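Local atomic coordinates of ECXA (Escherichia coli, PDB entry 4L63), a protein that binds a zinc ion and is probably a metallopeptidase of the metzincin kind. Residues A[13-18]-A[178-183]; A[187-192]-A[226-231]. One frame throughout, in Å; residues are numbered along the deposited sequence.

Contact 1. Residues A[13-18]-A[178-183]; sequences IGYADH and FPHGVG
Ala16 and Val182 form the hydrogen-bonded pair that ties strand 13-16 to strand 181-183. The segment axes pass 4.7 Å apart at 169°, which makes the strands antiparallel. Both amides are used: Ala16 N reaches Val182 O over 2.8 Å, and Val182 N returns a bond to Ala16 O at 2.9 Å. Packing is tight next to this pair, where Gly181 CA lies 3.1 Å from Ala16 O in a CA-H...O contact with an angle of 151° at the hydrogen. Ala16 and Val182 point their CB atoms to one face of the sheet and Tyr15 points its own to the opposite one; Tyr15 has the largest area buried by the other segment. Its CG stands anti to the backbone N (chi1 -152°). The ring reaches the type I turn of Phe178 to Gly181 with Gly181 N at its edge, in plane. There OH accepts His180 N at 2.8 Å and touches Phe178 CB at 3.3 Å. The Tyr15 and Tyr23 rings meet edge-to-face. The far end is looser: His18 is exposed, and its ring makes no hydrogen bond to 178-183. One ring face meets Gly181 CA, 4.2 Å from the centroid, in a CH-pi contact, and CE1 touches His180 C at 3.5 Å. The turn closes a beta hairpin of strands 177-178 and 181-186, to which strand 12-16 adds, completing a three-stranded antiparallel sheet near the zinc site.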
# COMPACT_ATOMS: atom_id res chain seq x y z
N ILE A 13 5.08 -1.23 17.01
CA ILE A 13 4.22 -1.99 17.90
C ILE A 13 3.74 -1.11 19.03
O ILE A 13 4.55 -0.46 19.69
CB ILE A 13 4.95 -3.22 18.48
CG1 ILE A 13 5.54 -4.08 17.36
CG2 ILE A 13 4.03 -4.01 19.41
CD1 ILE A 13 4.51 -4.61 16.37
N GLY A 14 2.43 -1.08 19.25
CA GLY A 14 1.84 -0.26 20.29
C GLY A 14 1.36 -1.12 21.44
O GLY A 14 1.15 -2.32 21.27
N TYR A 15 1.17 -0.53 22.61
CA TYR A 15 0.78 -1.25 23.81
C TYR A 15 -0.72 -1.38 23.92
O TYR A 15 -1.38 -0.40 24.08
CB TYR A 15 1.31 -0.49 25.01
CG TYR A 15 1.61 -1.32 26.24
CD1 TYR A 15 2.62 -0.97 27.08
CD2 TYR A 15 0.87 -2.42 26.53
CE1 TYR A 15 2.90 -1.72 28.19
CE2 TYR A 15 1.14 -3.17 27.64
CZ TYR A 15 2.15 -2.81 28.47
OH TYR A 15 2.40 -3.56 29.58
N ALA A 16 -1.24 -2.58 23.84
CA ALA A 16 -2.67 -2.83 23.99
C ALA A 16 -2.94 -3.48 25.34
O ALA A 16 -2.05 -4.07 25.93
CB ALA A 16 -3.18 -3.71 22.87
N ASP A 17 -4.17 -3.36 25.83
CA ASP A 17 -4.50 -3.98 27.11
C ASP A 17 -4.86 -5.46 26.95
O ASP A 17 -4.62 -6.06 25.91
CB ASP A 17 -5.64 -3.23 27.81
CG ASP A 17 -6.91 -3.15 26.98
OD1 ASP A 17 -7.20 -4.08 26.20
OD2 ASP A 17 -7.65 -2.16 27.15
N HIS A 18 -5.45 -6.03 28.00
CA HIS A 18 -5.69 -7.47 28.02
C HIS A 18 -6.86 -7.87 27.12
O HIS A 18 -7.12 -9.06 26.93
CB HIS A 18 -5.93 -7.93 29.45
CG HIS A 18 -4.94 -7.40 30.43
ND1 HIS A 18 -3.73 -8.01 30.67
CD2 HIS A 18 -4.97 -6.30 31.22
CE1 HIS A 18 -3.05 -7.31 31.57
NE2 HIS A 18 -3.79 -6.27 31.93
N PHE A 178 2.90 -8.41 27.98
CA PHE A 178 3.56 -7.47 28.86
C PHE A 178 2.70 -7.25 30.11
O PHE A 178 1.57 -7.75 30.15
CB PHE A 178 3.84 -6.16 28.10
CG PHE A 178 4.81 -6.34 26.97
CD1 PHE A 178 6.17 -6.23 27.19
CD2 PHE A 178 4.36 -6.65 25.69
CE1 PHE A 178 7.07 -6.41 26.15
CE2 PHE A 178 5.25 -6.84 24.65
CZ PHE A 178 6.61 -6.72 24.89
N PRO A 179 3.23 -6.55 31.13
CA PRO A 179 2.47 -6.42 32.39
C PRO A 179 1.04 -5.90 32.25
O PRO A 179 0.18 -6.33 33.02
CB PRO A 179 3.31 -5.42 33.19
CG PRO A 179 4.69 -5.69 32.75
CD PRO A 179 4.60 -6.03 31.28
N HIS A 180 0.78 -5.01 31.30
CA HIS A 180 -0.54 -4.40 31.21
C HIS A 180 -1.27 -4.78 29.92
O HIS A 180 -2.26 -4.15 29.55
CB HIS A 180 -0.44 -2.88 31.34
CG HIS A 180 0.05 -2.43 32.68
ND1 HIS A 180 1.20 -1.68 32.85
CD2 HIS A 180 -0.45 -2.63 33.92
CE1 HIS A 180 1.38 -1.44 34.13
NE2 HIS A 180 0.40 -2.00 34.81
N GLY A 181 -0.78 -5.83 29.26
CA GLY A 181 -1.44 -6.29 28.05
C GLY A 181 -0.53 -6.99 27.05
O GLY A 181 0.22 -7.90 27.40
N VAL A 182 -0.62 -6.55 25.80
CA VAL A 182 0.03 -7.25 24.70
C VAL A 182 0.45 -6.23 23.63
O VAL A 182 -0.22 -5.21 23.45
CB VAL A 182 -0.91 -8.34 24.10
CG1 VAL A 182 -2.19 -7.71 23.56
CG2 VAL A 182 -0.20 -9.15 23.01
N GLY A 183 1.56 -6.48 22.95
CA GLY A 183 1.95 -5.64 21.83
C GLY A 183 1.13 -5.95 20.60
O GLY A 183 0.90 -7.11 20.27

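Contact 2. Residues A[187-192]-A[226-231]; sequences ARCRLL and PSRNDI
Asn229 meets Cys189 through its carboxamide, which can be followed outward from the helix that starts at residue 228. Its CB leaves the backbone toward the 187-192 loop, and CG lies anti to the carbonyl carbon (chi1 -73°), 4.2 Å from Ala187 O. At the tip the two branches divide the work. ND2 donates to Cys189 O over 3.1 Å, nearly straight at 169°, with the acceptor 1° out of the amide plane; Lys10 O is a second acceptor for this nitrogen. OD1 touches Cys189 CB at 3.5 Å and accepts from Arg228 NH1 at 3.0 Å, and Gln194 NE2 donates to it as well, so partners on both branches fix the rotation of the amide. The Arg228 guanidinium, also bonded to Ser251, packs its NH1 against Cys189 CB, while Leu192 CD1 sits over one face, 3.7 Å from NE. On the same face lies Cys189 SG, offset toward the rim and joined to Cys252 in a disulfide. Behind these side chains, Ser227 OG accepts Asp230 N and Asp230 OD2 accepts Ser227 N. This reciprocal pair is a capping box at the N-terminus of helix 228-239, whose first turn meets the disulfide-bearing loop through the Asn229 to Cys189 O bond and the Arg228 contacts.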
# COMPACT_ATOMS: atom_id res chain seq x y z
N ALA A 187 -0.24 1.29 12.69
CA ALA A 187 0.23 2.27 11.71
C ALA A 187 1.12 1.67 10.62
O ALA A 187 2.04 2.33 10.14
CB ALA A 187 0.97 3.41 12.42
N ARG A 188 0.86 0.42 10.24
CA ARG A 188 1.72 -0.24 9.25
C ARG A 188 1.81 0.56 7.95
O ARG A 188 0.79 1.03 7.42
CB ARG A 188 1.21 -1.64 8.93
CG ARG A 188 1.92 -2.27 7.74
CD ARG A 188 1.21 -3.54 7.34
NE ARG A 188 1.36 -4.53 8.40
CZ ARG A 188 1.04 -5.81 8.28
NH1 ARG A 188 1.23 -6.64 9.30
NH2 ARG A 188 0.54 -6.26 7.13
N CYS A 189 3.02 0.69 7.44
CA CYS A 189 3.21 1.27 6.12
C CYS A 189 4.48 0.70 5.51
O CYS A 189 5.58 1.07 5.89
CB CYS A 189 3.27 2.79 6.19
SG CYS A 189 3.49 3.51 4.53
N ARG A 190 4.29 -0.23 4.59
CA ARG A 190 5.42 -0.84 3.89
C ARG A 190 5.71 -0.16 2.56
O ARG A 190 6.80 -0.31 2.02
CB ARG A 190 5.16 -2.32 3.65
CG ARG A 190 5.18 -3.14 4.93
CD ARG A 190 4.61 -4.52 4.67
NE ARG A 190 3.20 -4.43 4.31
CZ ARG A 190 2.39 -5.48 4.22
NH1 ARG A 190 2.86 -6.69 4.46
NH2 ARG A 190 1.11 -5.31 3.90
N LEU A 191 4.73 0.59 2.05
CA LEU A 191 4.90 1.20 0.71
C LEU A 191 5.77 2.45 0.67
O LEU A 191 6.26 2.82 -0.39
CB LEU A 191 3.52 1.53 0.13
CG LEU A 191 2.71 0.31 -0.33
CD1 LEU A 191 1.26 0.70 -0.64
CD2 LEU A 191 3.35 -0.31 -1.57
N LEU A 192 5.98 3.11 1.81
CA LEU A 192 6.77 4.35 1.80
C LEU A 192 8.15 4.11 2.42
O LEU A 192 8.24 3.70 3.58
CB LEU A 192 6.03 5.46 2.56
CG LEU A 192 4.73 5.96 1.90
CD1 LEU A 192 3.98 6.95 2.81
CD2 LEU A 192 5.00 6.60 0.56
N PRO A 226 12.58 9.81 15.59
CA PRO A 226 11.43 8.95 15.26
C PRO A 226 11.27 8.86 13.75
O PRO A 226 11.39 9.87 13.07
CB PRO A 226 10.24 9.69 15.88
CG PRO A 226 10.83 10.69 16.82
CD PRO A 226 12.16 11.05 16.27
N SER A 227 11.01 7.66 13.22
CA SER A 227 10.75 7.52 11.79
C SER A 227 9.35 7.99 11.45
O SER A 227 8.56 8.30 12.34
CB SER A 227 10.93 6.07 11.36
OG SER A 227 9.89 5.28 11.93
N ARG A 228 9.03 8.03 10.15
CA ARG A 228 7.66 8.34 9.73
C ARG A 228 6.66 7.41 10.42
O ARG A 228 5.66 7.87 10.96
CB ARG A 228 7.49 8.22 8.21
CG ARG A 228 6.08 8.59 7.76
CD ARG A 228 5.55 7.62 6.72
NE ARG A 228 4.17 7.91 6.33
CZ ARG A 228 3.12 7.17 6.69
NH1 ARG A 228 3.30 6.09 7.46
NH2 ARG A 228 1.90 7.51 6.29
N ASN A 229 6.94 6.11 10.40
CA ASN A 229 6.00 5.17 11.01
C ASN A 229 5.95 5.31 12.54
O ASN A 229 4.89 5.11 13.13
CB ASN A 229 6.34 3.73 10.61
CG ASN A 229 5.98 3.44 9.16
OD1 ASN A 229 5.50 4.32 8.45
ND2 ASN A 229 6.20 2.20 8.72
N ASP A 230 7.08 5.63 13.16
CA ASP A 230 7.09 5.90 14.61
C ASP A 230 6.10 7.01 14.96
O ASP A 230 5.35 6.91 15.93
CB ASP A 230 8.49 6.30 15.09
CG ASP A 230 9.46 5.14 15.13
OD1 ASP A 230 9.02 3.97 15.20
OD2 ASP A 230 10.68 5.40 15.09
N ILE A 231 6.12 8.07 14.16
CA ILE A 231 5.25 9.22 14.37
C ILE A 231 3.78 8.83 14.18
O ILE A 231 2.93 9.18 14.99
CB ILE A 231 5.60 10.38 13.42
CG1 ILE A 231 7.01 10.91 13.70
CG2 ILE A 231 4.58 11.50 13.51
CD1 ILE A 231 7.20 11.46 15.12

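How the contacts relate
Contact 1 and contact 2 are consecutive along the chain: strand 181-186, which supplies one side of contact 1, runs directly into the 187-192 loop of contact 2. Their centres are about 20 Å apart, and beyond this continuity the segments do not touch. Strand 12-16 gives a second connection, since its Val12 is touched by Asn229 and Asp230 of contact 2. The two differ in their relation to the metal. In contact 1 the Phe178 side chain is about 9 Å from the zinc ion and about 6 Å from that of its ligand His170, whereas contact 2 lies away from the zinc site, around the Cys189-Cys252 disulfide.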